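Local coordinates for protein synthesis inhibitor, putative (Thermotoga maritima, PDB 2B33) that probably acts as a deaminase of the RutC (YjgF-like) family, forms a trimer and can bind calcium, at residues E53-Q56 / E61-E64; N69-L74 / F79-V84; V85-F90 / E102-Y107; Q98-V103 / R115-V120. One frame throughout, in Å; residues are numbered along the deposited sequence.

Interaction 1: E53-Q56 / E61-E64; sequences ELVQ and EKTE. With EDO (1,2-ethanediol), chain D; EDO (1,2-ethanediol), chain C.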
loop_
_atom_site.group_PDB
_atom_site.type_symbol
_atom_site.label_atom_id
_atom_site.label_comp_id
_atom_site.label_asym_id
_atom_site.label_seq_id
_atom_site.Cartn_x
_atom_site.Cartn_y
_atom_site.Cartn_z
ATOM N N GLU A 53 4.708 25.702 2.574
ATOM C CA GLU A 53 4.010 25.688 3.856
ATOM C C GLU A 53 2.772 24.812 3.846
ATOM O O GLU A 53 2.160 24.560 2.802
ATOM C CB GLU A 53 3.653 27.100 4.314
ATOM C CG GLU A 53 4.838 27.867 4.869
ATOM C CD GLU A 53 4.418 29.154 5.521
ATOM O OE1 GLU A 53 3.579 29.875 4.933
ATOM O OE2 GLU A 53 4.937 29.451 6.620
ATOM N N LEU A 54 2.426 24.361 5.044
ATOM C CA LEU A 54 1.286 23.498 5.263
ATOM C C LEU A 54 0.006 24.290 5.164
ATOM O O LEU A 54 -0.111 25.351 5.788
ATOM C CB LEU A 54 1.351 22.869 6.664
ATOM C CG LEU A 54 2.460 21.852 6.931
ATOM C CD1 LEU A 54 2.522 21.526 8.400
ATOM C CD2 LEU A 54 2.228 20.586 6.106
ATOM N N VAL A 55 -0.948 23.782 4.390
ATOM C CA VAL A 55 -2.254 24.413 4.294
ATOM C C VAL A 55 -2.891 24.243 5.668
ATOM O O VAL A 55 -2.916 23.136 6.199
ATOM C CB VAL A 55 -3.125 23.795 3.175
ATOM C CG1 VAL A 55 -4.582 24.249 3.282
ATOM C CG2 VAL A 55 -2.550 24.164 1.816
ATOM N N GLN A 56 -3.358 25.353 6.241
ATOM C CA GLN A 56 -3.966 25.364 7.566
ATOM C C GLN A 56 -5.375 25.939 7.374
ATOM O O GLN A 56 -5.531 27.095 6.984
ATOM C CB GLN A 56 -3.117 26.195 8.547
ATOM C CG GLN A 56 -3.351 25.816 10.011
ATOM C CD GLN A 56 -2.527 26.625 11.011
ATOM O OE1 GLN A 56 -2.222 27.802 10.784
ATOM N NE2 GLN A 56 -2.189 26.001 12.145
ATOM N N GLU A 61 -10.079 21.919 2.261
ATOM C CA GLU A 61 -8.954 22.700 1.744
ATOM C C GLU A 61 -7.652 21.896 1.742
ATOM O O GLU A 61 -6.845 22.038 0.828
ATOM C CB GLU A 61 -8.795 23.991 2.560
ATOM C CG GLU A 61 -9.955 24.966 2.359
ATOM C CD GLU A 61 -9.893 26.201 3.238
ATOM O OE1 GLU A 61 -9.080 26.234 4.185
ATOM O OE2 GLU A 61 -10.676 27.147 2.976
ATOM N N LYS A 62 -7.448 21.068 2.764
ATOM C CA LYS A 62 -6.261 20.212 2.837
ATOM C C LYS A 62 -6.320 19.084 1.797
ATOM O O LYS A 62 -5.320 18.788 1.153
ATOM C CB LYS A 62 -6.064 19.670 4.250
ATOM C CG LYS A 62 -5.717 20.773 5.256
ATOM C CD LYS A 62 -5.754 20.295 6.679
ATOM C CE LYS A 62 -5.627 21.468 7.638
ATOM N NZ LYS A 62 -5.885 21.096 9.040
ATOM N N THR A 63 -7.497 18.482 1.623
ATOM C CA THR A 63 -7.714 17.427 0.626
ATOM C C THR A 63 -7.564 17.977 -0.796
ATOM O O THR A 63 -7.080 17.279 -1.697
ATOM C CB THR A 63 -9.126 16.811 0.758
ATOM O OG1 THR A 63 -9.326 16.360 2.094
ATOM C CG2 THR A 63 -9.327 15.633 -0.204
ATOM N N GLU A 64 -8.005 19.212 -0.996
ATOM C CA GLU A 64 -7.880 19.877 -2.288
ATOM C C GLU A 64 -6.417 20.015 -2.695
ATOM O O GLU A 64 -6.067 19.785 -3.844
ATOM C CB GLU A 64 -8.506 21.273 -2.219
ATOM C CG GLU A 64 -8.494 22.045 -3.540
ATOM C CD GLU A 64 -9.057 23.447 -3.415
ATOM O OE1 GLU A 64 -9.020 24.035 -2.307
ATOM O OE2 GLU A 64 -9.514 23.979 -4.440
HETATM C C1 EDO D . -12.395 22.098 -5.700
HETATM O O1 EDO D . -10.979 22.207 -5.891
HETATM C C2 EDO D . -12.705 20.848 -4.876
HETATM O O2 EDO D . -13.686 21.142 -3.869
HETATM C C1 EDO C . -6.416 29.591 5.034
HETATM O O1 EDO C . -6.187 29.793 6.434
HETATM C C2 EDO C . -6.612 30.937 4.338
HETATM O O2 EDO C . -7.019 30.747 2.974
#

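Interaction 2: N69-L74 / F79-V84; sequences NLKAIL and FSLKDV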
loop_
_atom_site.group_PDB
_atom_site.type_symbol
_atom_site.label_atom_id
_atom_site.label_comp_id
_atom_site.label_asym_id
_atom_site.label_seq_id
_atom_site.Cartn_x
_atom_site.Cartn_y
_atom_site.Cartn_z
ATOM N N ASN A 69 -1.766 18.346 -5.761
ATOM C CA ASN A 69 -0.388 17.874 -5.837
ATOM C C ASN A 69 -0.318 16.564 -6.621
ATOM O O ASN A 69 0.536 16.410 -7.498
ATOM C CB ASN A 69 0.207 17.693 -4.432
ATOM C CG ASN A 69 0.416 19.010 -3.700
ATOM O OD1 ASN A 69 0.433 20.072 -4.311
ATOM N ND2 ASN A 69 0.608 18.938 -2.385
ATOM N N LEU A 70 -1.220 15.633 -6.300
ATOM C CA LEU A 70 -1.319 14.347 -7.010
ATOM C C LEU A 70 -1.557 14.548 -8.506
ATOM O O LEU A 70 -0.896 13.919 -9.333
ATOM C CB LEU A 70 -2.456 13.491 -6.427
ATOM C CG LEU A 70 -2.803 12.168 -7.141
ATOM C CD1 LEU A 70 -1.601 11.238 -7.202
ATOM C CD2 LEU A 70 -3.974 11.462 -6.463
ATOM N N LYS A 71 -2.508 15.422 -8.832
ATOM C CA LYS A 71 -2.866 15.742 -10.221
ATOM C C LYS A 71 -1.709 16.347 -11.027
ATOM O O LYS A 71 -1.513 16.011 -12.196
ATOM C CB LYS A 71 -4.066 16.695 -10.234
ATOM C CG LYS A 71 -4.630 17.009 -11.614
ATOM C CD LYS A 71 -5.856 17.885 -11.502
ATOM C CE LYS A 71 -6.427 18.185 -12.870
ATOM N NZ LYS A 71 -7.629 19.051 -12.777
ATOM N N ALA A 72 -0.973 17.258 -10.400
ATOM C CA ALA A 72 0.187 17.891 -11.014
ATOM C C ALA A 72 1.268 16.865 -11.349
ATOM O O ALA A 72 1.880 16.946 -12.404
ATOM C CB ALA A 72 0.750 18.942 -10.092
ATOM N N ILE A 73 1.487 15.900 -10.454
ATOM C CA ILE A 73 2.499 14.848 -10.651
ATOM C C ILE A 73 2.100 13.930 -11.803
ATOM O O ILE A 73 2.923 13.624 -12.662
ATOM C CB ILE A 73 2.743 14.041 -9.354
ATOM C CG1 ILE A 73 3.377 14.950 -8.300
ATOM C CG2 ILE A 73 3.692 12.856 -9.604
ATOM C CD1 ILE A 73 3.297 14.437 -6.884
ATOM N N LEU A 74 0.848 13.484 -11.803
ATOM C CA LEU A 74 0.323 12.665 -12.896
ATOM C C LEU A 74 0.550 13.375 -14.221
ATOM O O LEU A 74 1.176 12.821 -15.120
ATOM C CB LEU A 74 -1.174 12.402 -12.706
ATOM C CG LEU A 74 -1.553 11.464 -11.554
ATOM C CD1 LEU A 74 -2.985 11.686 -11.102
ATOM C CD2 LEU A 74 -1.324 10.001 -11.937
ATOM N N PHE A 79 0.505 11.461 -17.512
ATOM C CA PHE A 79 -0.633 10.697 -16.997
ATOM C C PHE A 79 -1.742 11.673 -16.591
ATOM O O PHE A 79 -1.519 12.881 -16.540
ATOM C CB PHE A 79 -0.209 9.835 -15.796
ATOM C CG PHE A 79 0.580 8.605 -16.169
ATOM C CD1 PHE A 79 1.865 8.709 -16.672
ATOM C CD2 PHE A 79 0.047 7.337 -15.986
ATOM C CE1 PHE A 79 2.596 7.578 -17.009
ATOM C CE2 PHE A 79 0.774 6.205 -16.319
ATOM C CZ PHE A 79 2.051 6.330 -16.835
ATOM N N SER A 80 -2.938 11.148 -16.338
ATOM C CA SER A 80 -4.076 11.967 -15.907
ATOM C C SER A 80 -4.804 11.236 -14.786
ATOM O O SER A 80 -4.403 10.142 -14.402
ATOM C CB SER A 80 -5.016 12.268 -17.085
ATOM O OG SER A 80 -5.627 11.095 -17.593
ATOM N N LEU A 81 -5.847 11.855 -14.247
ATOM C CA LEU A 81 -6.634 11.249 -13.172
ATOM C C LEU A 81 -7.406 10.032 -13.669
ATOM O O LEU A 81 -7.688 9.129 -12.890
ATOM C CB LEU A 81 -7.598 12.267 -12.558
ATOM C CG LEU A 81 -6.980 13.489 -11.880
ATOM C CD1 LEU A 81 -8.039 14.539 -11.631
ATOM C CD2 LEU A 81 -6.291 13.120 -10.569
ATOM N N LYS A 82 -7.741 10.012 -14.960
ATOM C CA LYS A 82 -8.442 8.878 -15.585
ATOM C C LYS A 82 -7.568 7.615 -15.656
ATOM O O LYS A 82 -8.092 6.503 -15.761
ATOM C CB LYS A 82 -8.947 9.251 -16.984
ATOM N N ASP A 83 -6.247 7.796 -15.608
ATOM C CA ASP A 83 -5.290 6.687 -15.592
ATOM C C ASP A 83 -5.117 6.044 -14.203
ATOM O O ASP A 83 -4.617 4.922 -14.106
ATOM C CB ASP A 83 -3.929 7.169 -16.106
ATOM C CG ASP A 83 -3.985 7.644 -17.542
ATOM O OD1 ASP A 83 -4.789 7.097 -18.333
ATOM O OD2 ASP A 83 -3.198 8.547 -17.890
ATOM N N VAL A 84 -5.540 6.735 -13.146
ATOM C CA VAL A 84 -5.395 6.226 -11.776
ATOM C C VAL A 84 -6.263 4.985 -11.572
ATOM O O VAL A 84 -7.458 5.022 -11.856
ATOM C CB VAL A 84 -5.748 7.300 -10.724
ATOM C CG1 VAL A 84 -5.723 6.720 -9.296
ATOM C CG2 VAL A 84 -4.764 8.469 -10.815
#

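Interaction 3: V85-F90 / E102-Y107; sequences VKVTVF and EVYSRY. With EDO (1,2-ethanediol), chain D.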
loop_
_atom_site.group_PDB
_atom_site.type_symbol
_atom_site.label_atom_id
_atom_site.label_comp_id
_atom_site.label_asym_id
_atom_site.label_seq_id
_atom_site.Cartn_x
_atom_site.Cartn_y
_atom_site.Cartn_z
ATOM N N VAL A 85 -5.644 3.903 -11.091
ATOM C CA VAL A 85 -6.315 2.609 -10.860
ATOM C C VAL A 85 -6.498 2.249 -9.393
ATOM O O VAL A 85 -7.438 1.533 -9.047
ATOM C CB VAL A 85 -5.566 1.428 -11.553
ATOM C CG1 VAL A 85 -5.520 1.636 -13.064
ATOM C CG2 VAL A 85 -4.148 1.215 -10.997
ATOM N N LYS A 86 -5.588 2.726 -8.543
ATOM C CA LYS A 86 -5.609 2.426 -7.131
ATOM C C LYS A 86 -5.131 3.636 -6.355
ATOM O O LYS A 86 -4.114 4.244 -6.711
ATOM C CB LYS A 86 -4.712 1.222 -6.843
ATOM C CG LYS A 86 -4.610 0.800 -5.374
ATOM C CD LYS A 86 -5.949 0.440 -4.752
ATOM C CE LYS A 86 -5.776 -0.078 -3.336
ATOM N NZ LYS A 86 -5.273 0.967 -2.443
ATOM N N VAL A 87 -5.872 3.970 -5.303
ATOM C CA VAL A 87 -5.562 5.091 -4.420
ATOM C C VAL A 87 -5.576 4.572 -2.976
ATOM O O VAL A 87 -6.284 3.623 -2.661
ATOM C CB VAL A 87 -6.608 6.234 -4.596
ATOM C CG1 VAL A 87 -6.305 7.399 -3.693
ATOM C CG2 VAL A 87 -6.648 6.719 -6.060
ATOM N N THR A 88 -4.755 5.163 -2.116
ATOM C CA THR A 88 -4.759 4.829 -0.695
ATOM C C THR A 88 -4.763 6.152 0.060
ATOM O O THR A 88 -3.847 6.952 -0.096
ATOM C CB THR A 88 -3.562 3.948 -0.265
ATOM O OG1 THR A 88 -3.602 2.698 -0.959
ATOM C CG2 THR A 88 -3.616 3.640 1.227
ATOM N N VAL A 89 -5.812 6.377 0.849
ATOM C CA VAL A 89 -5.955 7.582 1.651
ATOM C C VAL A 89 -5.556 7.231 3.080
ATOM O O VAL A 89 -6.066 6.257 3.650
ATOM C CB VAL A 89 -7.417 8.097 1.692
ATOM C CG1 VAL A 89 -7.538 9.345 2.574
ATOM C CG2 VAL A 89 -7.937 8.405 0.298
ATOM N N PHE A 90 -4.647 8.027 3.647
ATOM C CA PHE A 90 -4.241 7.897 5.038
ATOM C C PHE A 90 -4.757 9.147 5.708
ATOM O O PHE A 90 -4.684 10.220 5.107
ATOM C CB PHE A 90 -2.726 7.870 5.188
ATOM C CG PHE A 90 -2.056 6.753 4.446
ATOM C CD1 PHE A 90 -2.028 5.465 4.981
ATOM C CD2 PHE A 90 -1.425 6.992 3.225
ATOM C CE1 PHE A 90 -1.398 4.423 4.302
ATOM C CE2 PHE A 90 -0.790 5.961 2.538
ATOM C CZ PHE A 90 -0.774 4.672 3.079
ATOM N N GLU A 102 -16.155 14.005 -0.330
ATOM C CA GLU A 102 -16.839 15.101 -1.023
ATOM C C GLU A 102 -15.887 15.786 -2.006
ATOM O O GLU A 102 -16.220 15.974 -3.170
ATOM C CB GLU A 102 -17.367 16.089 0.030
ATOM C CG GLU A 102 -18.252 17.220 -0.453
ATOM C CD GLU A 102 -18.829 18.042 0.706
ATOM O OE1 GLU A 102 -18.374 17.889 1.864
ATOM O OE2 GLU A 102 -19.746 18.850 0.461
ATOM N N VAL A 103 -14.692 16.131 -1.531
ATOM C CA VAL A 103 -13.662 16.758 -2.370
ATOM C C VAL A 103 -13.068 15.732 -3.358
ATOM O O VAL A 103 -12.826 16.053 -4.515
ATOM C CB VAL A 103 -12.523 17.393 -1.514
ATOM C CG1 VAL A 103 -11.466 18.032 -2.411
ATOM C CG2 VAL A 103 -13.088 18.427 -0.524
ATOM N N TYR A 104 -12.838 14.511 -2.879
ATOM C CA TYR A 104 -12.297 13.408 -3.676
ATOM C C TYR A 104 -13.156 13.138 -4.918
ATOM O O TYR A 104 -12.623 12.952 -6.009
ATOM C CB TYR A 104 -12.213 12.156 -2.794
ATOM C CG TYR A 104 -11.515 10.958 -3.383
ATOM C CD1 TYR A 104 -12.188 10.082 -4.217
ATOM C CD2 TYR A 104 -10.197 10.665 -3.054
ATOM C CE1 TYR A 104 -11.568 8.970 -4.745
ATOM C CE2 TYR A 104 -9.569 9.547 -3.570
ATOM C CZ TYR A 104 -10.262 8.700 -4.419
ATOM O OH TYR A 104 -9.660 7.583 -4.956
ATOM N N SER A 105 -14.479 13.129 -4.734
ATOM C CA SER A 105 -15.448 12.920 -5.822
ATOM C C SER A 105 -15.335 13.922 -6.966
ATOM O O SER A 105 -15.684 13.603 -8.101
ATOM C CB SER A 105 -16.886 13.018 -5.299
ATOM O OG SER A 105 -17.162 12.035 -4.333
ATOM N N ARG A 106 -14.889 15.137 -6.657
ATOM C CA ARG A 106 -14.700 16.175 -7.673
ATOM C C ARG A 106 -13.500 15.899 -8.588
ATOM O O ARG A 106 -13.401 16.494 -9.654
ATOM C CB ARG A 106 -14.601 17.558 -7.011
ATOM C CG ARG A 106 -15.943 18.003 -6.434
ATOM C CD ARG A 106 -15.829 18.933 -5.237
ATOM N NE ARG A 106 -17.162 19.183 -4.673
ATOM C CZ ARG A 106 -17.428 19.682 -3.460
ATOM N NH1 ARG A 106 -16.459 19.992 -2.590
ATOM N NH2 ARG A 106 -18.699 19.851 -3.097
ATOM N N TYR A 107 -12.607 15.002 -8.168
ATOM C CA TYR A 107 -11.449 14.562 -8.962
ATOM C C TYR A 107 -11.680 13.175 -9.596
ATOM O O TYR A 107 -11.391 12.995 -10.778
ATOM C CB TYR A 107 -10.170 14.573 -8.094
ATOM C CG TYR A 107 -9.717 15.978 -7.728
ATOM C CD1 TYR A 107 -10.375 16.704 -6.745
ATOM C CD2 TYR A 107 -8.645 16.586 -8.379
ATOM C CE1 TYR A 107 -9.985 17.996 -6.416
ATOM C CE2 TYR A 107 -8.243 17.883 -8.055
ATOM C CZ TYR A 107 -8.920 18.582 -7.073
ATOM O OH TYR A 107 -8.541 19.862 -6.734
HETATM C C1 EDO D . -12.395 22.098 -5.700
HETATM O O1 EDO D . -10.979 22.207 -5.891
HETATM C C2 EDO D . -12.705 20.848 -4.876
HETATM O O2 EDO D . -13.686 21.142 -3.869
#

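Interaction 4: Q98-V103 / R115-V120; sequences QRVNEV and RSFVAV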
loop_
_atom_site.group_PDB
_atom_site.type_symbol
_atom_site.label_atom_id
_atom_site.label_comp_id
_atom_site.label_asym_id
_atom_site.label_seq_id
_atom_site.Cartn_x
_atom_site.Cartn_y
_atom_site.Cartn_z
ATOM N N GLN A 98 -16.444 11.563 5.316
ATOM C CA GLN A 98 -17.501 12.195 4.506
ATOM C C GLN A 98 -17.005 13.409 3.715
ATOM O O GLN A 98 -17.196 13.480 2.497
ATOM C CB GLN A 98 -18.733 12.573 5.356
ATOM C CG GLN A 98 -19.744 11.425 5.639
ATOM C CD GLN A 98 -19.197 10.251 6.475
ATOM O OE1 GLN A 98 -18.313 10.418 7.331
ATOM N NE2 GLN A 98 -19.757 9.060 6.243
ATOM N N ARG A 99 -16.346 14.333 4.411
ATOM C CA ARG A 99 -15.816 15.563 3.799
ATOM C C ARG A 99 -14.652 15.328 2.830
ATOM O O ARG A 99 -14.531 16.042 1.841
ATOM C CB ARG A 99 -15.424 16.575 4.880
ATOM C CG ARG A 99 -16.630 17.158 5.617
ATOM C CD ARG A 99 -16.211 17.981 6.827
ATOM N NE ARG A 99 -15.647 17.136 7.886
ATOM C CZ ARG A 99 -14.917 17.572 8.916
ATOM N NH1 ARG A 99 -14.631 18.854 9.082
ATOM N NH2 ARG A 99 -14.464 16.705 9.800
ATOM N N VAL A 100 -13.795 14.348 3.120
ATOM C CA VAL A 100 -12.694 13.997 2.224
ATOM C C VAL A 100 -13.285 13.414 0.941
ATOM O O VAL A 100 -12.856 13.784 -0.148
ATOM C CB VAL A 100 -11.677 12.990 2.866
ATOM C CG1 VAL A 100 -10.719 12.391 1.806
ATOM C CG2 VAL A 100 -10.864 13.665 3.976
ATOM N N ASN A 101 -14.261 12.515 1.079
ATOM C CA ASN A 101 -14.945 11.920 -0.069
ATOM C C ASN A 101 -15.617 12.960 -0.957
ATOM O O ASN A 101 -15.650 12.803 -2.176
ATOM C CB ASN A 101 -16.005 10.897 0.369
ATOM C CG ASN A 101 -15.408 9.594 0.880
ATOM O OD1 ASN A 101 -14.202 9.467 1.072
ATOM N ND2 ASN A 101 -16.267 8.614 1.104
ATOM N N GLU A 102 -16.155 14.005 -0.330
ATOM C CA GLU A 102 -16.839 15.101 -1.023
ATOM C C GLU A 102 -15.887 15.786 -2.006
ATOM O O GLU A 102 -16.220 15.974 -3.170
ATOM C CB GLU A 102 -17.367 16.089 0.030
ATOM C CG GLU A 102 -18.252 17.220 -0.453
ATOM C CD GLU A 102 -18.829 18.042 0.706
ATOM O OE1 GLU A 102 -18.374 17.889 1.864
ATOM O OE2 GLU A 102 -19.746 18.850 0.461
ATOM N N VAL A 103 -14.692 16.131 -1.531
ATOM C CA VAL A 103 -13.662 16.758 -2.370
ATOM C C VAL A 103 -13.068 15.732 -3.358
ATOM O O VAL A 103 -12.826 16.053 -4.515
ATOM C CB VAL A 103 -12.523 17.393 -1.514
ATOM C CG1 VAL A 103 -11.466 18.032 -2.411
ATOM C CG2 VAL A 103 -13.088 18.427 -0.524
ATOM N N ARG A 115 -9.829 1.760 -4.106
ATOM C CA ARG A 115 -9.376 2.564 -2.979
ATOM C C ARG A 115 -9.417 1.878 -1.610
ATOM O O ARG A 115 -10.218 0.978 -1.377
ATOM C CB ARG A 115 -10.241 3.829 -2.914
ATOM C CG ARG A 115 -9.763 4.893 -1.945
ATOM C CD ARG A 115 -10.683 6.092 -1.917
ATOM N NE ARG A 115 -11.980 5.794 -1.304
ATOM C CZ ARG A 115 -12.932 6.694 -1.051
ATOM N NH1 ARG A 115 -12.751 7.984 -1.343
ATOM N NH2 ARG A 115 -14.080 6.305 -0.495
ATOM N N SER A 116 -8.510 2.311 -0.733
ATOM C CA SER A 116 -8.484 1.953 0.695
ATOM C C SER A 116 -8.359 3.279 1.438
ATOM O O SER A 116 -7.609 4.159 1.029
ATOM C CB SER A 116 -7.327 1.031 1.070
ATOM O OG SER A 116 -7.590 -0.307 0.705
ATOM N N PHE A 117 -9.120 3.416 2.516
ATOM C CA PHE A 117 -9.157 4.620 3.321
ATOM C C PHE A 117 -8.930 4.123 4.745
ATOM O O PHE A 117 -9.778 3.407 5.288
ATOM C CB PHE A 117 -10.533 5.259 3.161
ATOM C CG PHE A 117 -10.600 6.725 3.516
ATOM C CD1 PHE A 117 -10.327 7.173 4.799
ATOM C CD2 PHE A 117 -11.032 7.646 2.575
ATOM C CE1 PHE A 117 -10.428 8.519 5.118
ATOM C CE2 PHE A 117 -11.138 8.980 2.889
ATOM C CZ PHE A 117 -10.842 9.421 4.157
ATOM N N VAL A 118 -7.781 4.473 5.330
ATOM C CA VAL A 118 -7.413 4.046 6.691
ATOM C C VAL A 118 -6.933 5.228 7.523
ATOM O O VAL A 118 -6.434 6.215 6.978
ATOM C CB VAL A 118 -6.326 2.930 6.689
ATOM C CG1 VAL A 118 -6.844 1.707 5.981
ATOM C CG2 VAL A 118 -5.010 3.399 6.049
ATOM N N ALA A 119 -7.092 5.119 8.840
ATOM C CA ALA A 119 -6.671 6.170 9.769
ATOM C C ALA A 119 -5.479 5.669 10.576
ATOM O O ALA A 119 -5.612 4.730 11.366
ATOM C CB ALA A 119 -7.799 6.586 10.692
ATOM N N VAL A 120 -4.323 6.296 10.355
ATOM C CA VAL A 120 -3.075 5.942 11.040
ATOM C C VAL A 120 -2.886 6.829 12.278
ATOM O O VAL A 120 -3.703 7.707 12.557
ATOM C CB VAL A 120 -1.838 6.001 10.092
ATOM C CG1 VAL A 120 -2.045 5.089 8.897
ATOM C CG2 VAL A 120 -1.505 7.436 9.642
#

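Interaction 1: E53-Q56 / E61-E64
Lys62 meets Val55 with its methylenes and takes its charge elsewhere: CE of Lys62 lies 3.5 Å from Val55 O, whereas Lys62 NZ stands 4.6 Å from that oxygen and forms a salt bridge with Glu128. No hydrogen bond joins 53-56 to 61-64, so the small buried surface of 175 Å² rests on van der Waals contact alone. The lysine leaves the helix with CG opposite the carbonyl carbon (chi1 -67°) and stays extended from there. This lays its aliphatic part along the loop, where it and the Val55 side chain slide past each other in opposite senses. The touching branch of Val55 is CG1, which reaches Lys62 CG at 4.2 Å and sits 4.0 Å from the backbone oxygen of Glu61. Next along the loop, the CA of Gln56 rests against Lys62 CE at 4.2 Å, while its CB points away from the helix. At the borders of the contact two ethanediol molecules, probably from the crystallisation liquor, mark polar surface: one donates to Gln56 O (O1 to O, 2.8 Å), and O1 of the other to Glu64 OE2 at 2.7 Å. The loop is also tied down by backbone bonding between Val55 and Pro46. These contacts hold the loop between strand 38-44 and helix 59-76 over the first turns of that helix in the YjgF-like fold. The side chain of Val55 lies about 5 Å from that of Asp48, which with Glu50 belongs to the protein's calcium-binding site, although this chain carries no calcium here.

Interaction 2: N69-L74 / F79-V84
Leu74 fills the angle between the helix and the segment 79-84, and each part of its side chain has a neighbour there. CB passes the carbonyl of Phe79, with Leu74 CB to Phe79 O at 3.9 Å. CG is anti to its own carbonyl carbon (chi1 -70°), which sends both methyls toward the loop. CD1 ends between two apolar groups, Leu81 CD2 at 3.6 Å and Val84 CG2 at 3.7 Å, each of these side chains crossing the leucine at about a right angle. CD2 lies beside the same Val84 methyl and approaches Phe79 CB at 4.0 Å. An alanine in place of Leu74 would probably leave Leu81 and Val84 without their shared partner and open a gap under the turn. A second apolar touch comes from Lys71, whose CD meets Leu81 CD1 at 4.0 Å. The backbone adds one bond, Phe79 N to Leu74 O at 2.8 Å. Beyond it, Ser80 N donates to Asp83 OD2 from above the carboxylate plane, bracing the turn that leads into strand 84-91. Ala135 lies against both Leu74 and Phe79, and Phe108 of helix 97-108 covers Leu81 and Val84. The chemistry implies division of labour: one backbone hydrogen bond fixes where the chain returns after helix 59-76, and leucine and valine methyls seal it against the sheet.

Interaction 3: V85-F90 / E102-Y107
Tyr104 comes at Val87 from the opposite direction, its ring end against the branched valine. The phenol OH lies 3.3 Å from Val87 CG2 and 3.4 Å from Val87 CB, while CG1 of the same valine sits at the ring edge, near its plane, 3.9 Å from Tyr104 CE2. Val89 CG2 is a looser neighbour, 4.4 Å from Tyr104 CE2. The tyrosine reaches this far because its CG stands opposite the backbone N (chi1 -172°), carrying the ring off the helix toward the strand; the nearest CA atoms, those of Val89 and Tyr104, are 10.1 Å apart. With no hydrogen bond between 85-90 and 102-107, this single aromatic side chain is the whole of the helix's side of the contact. The two segments are the first strand and the helix of a beta-alpha-beta crossover, completed by strand 114-119, which runs parallel to 84-91. In the second shell, Arg115 makes a cation-pi contact with the Tyr104 ring, Phe108 meets it at about 40° between planes, and Pro28 of the second subunit packs on Tyr104. Val87 is held by backbone bonds to Ala114 and Ser116, its side chain resting on Ile131. One residue earlier, Val85 and Lys86 together face Ile134 in a classic beta bulge. The ammonium of Lys86 folds back to donate to Val87 O at 2.9 Å, and it also forms a salt bridge with Glu132 of the second subunit. On the far flank of the helix, Arg106 NH1 donates to O2 of an ethanediol at 3.3 Å.

Interaction 4: Q98-V103 / R115-V120
Helix 98-103 and strand 115-119 run roughly antiparallel, their axes 145° apart in direction and 11.7 Å apart at closest approach, with Asn101 opposite Phe117. Two pairs of side chains span this distance. In the apolar pair, Val100 CG1 meets the rim of the Phe117 ring, 3.6 Å from CE2, and Val100 CB lies in the ring plane at the same edge, 3.9 Å from CZ. In the polar pair, Asn101 OD1 accepts a weak bond from Arg115 NH1 at 3.2 Å, bent to 127° at the hydrogen. NH2 of Arg115 stands 3.5 Å from that OD1, and the amide and guanidinium planes differ by only 31°. The arginine gets there through a bend at chi3, which also lays one guanidinium face over Phe117 CD2, 4.2 Å from the plane. Asn101 OD1 thus sits near both neighbours, being 3.6 Å from Phe117 CE2. A leucine replacing Asn101 is likely to deprive the Arg115 guanidinium of this acceptor and leave its end freer to turn. Further out, Phe97 meets the Phe117 ring edge-to-face, Arg115 engages Tyr104 through cation-pi contact, and Tyr29 of the second subunit packs on Arg115. In RidA-type relatives an arginine in this position takes part in the cleft between subunits, and Arg115 probably does likewise. The chemistry implies that the apolar pair and the polar pair contribute about equally to the contact between helix and strand, while the weak hydrogen bond to the Asn101 amide and the ring beneath help to orient a buried guanidinium toward that subunit boundary.

Interactions 3 and 4 are the closest couple, with centres 7 Å apart: they share helix 97-108, and their strands 84-91 and 114-119 pair in the sheet, with Val89 N probably bonded to Ser116 O (2.9 Å). Both also touch the second subunit. Interaction 1 meets this unit through helix 59-76, where Thr63 CG2 lies 3.9 Å from Val103 CB, and one ethanediol bridges Glu64 and Arg106. Interaction 2, at the other end of that helix, is 18 Å between centres from interaction 1 but touches interaction 3 where Leu81 CD1 approaches Tyr107 O (3.8 Å). Of the four, interaction 1 alone adjoins the calcium-binding residues.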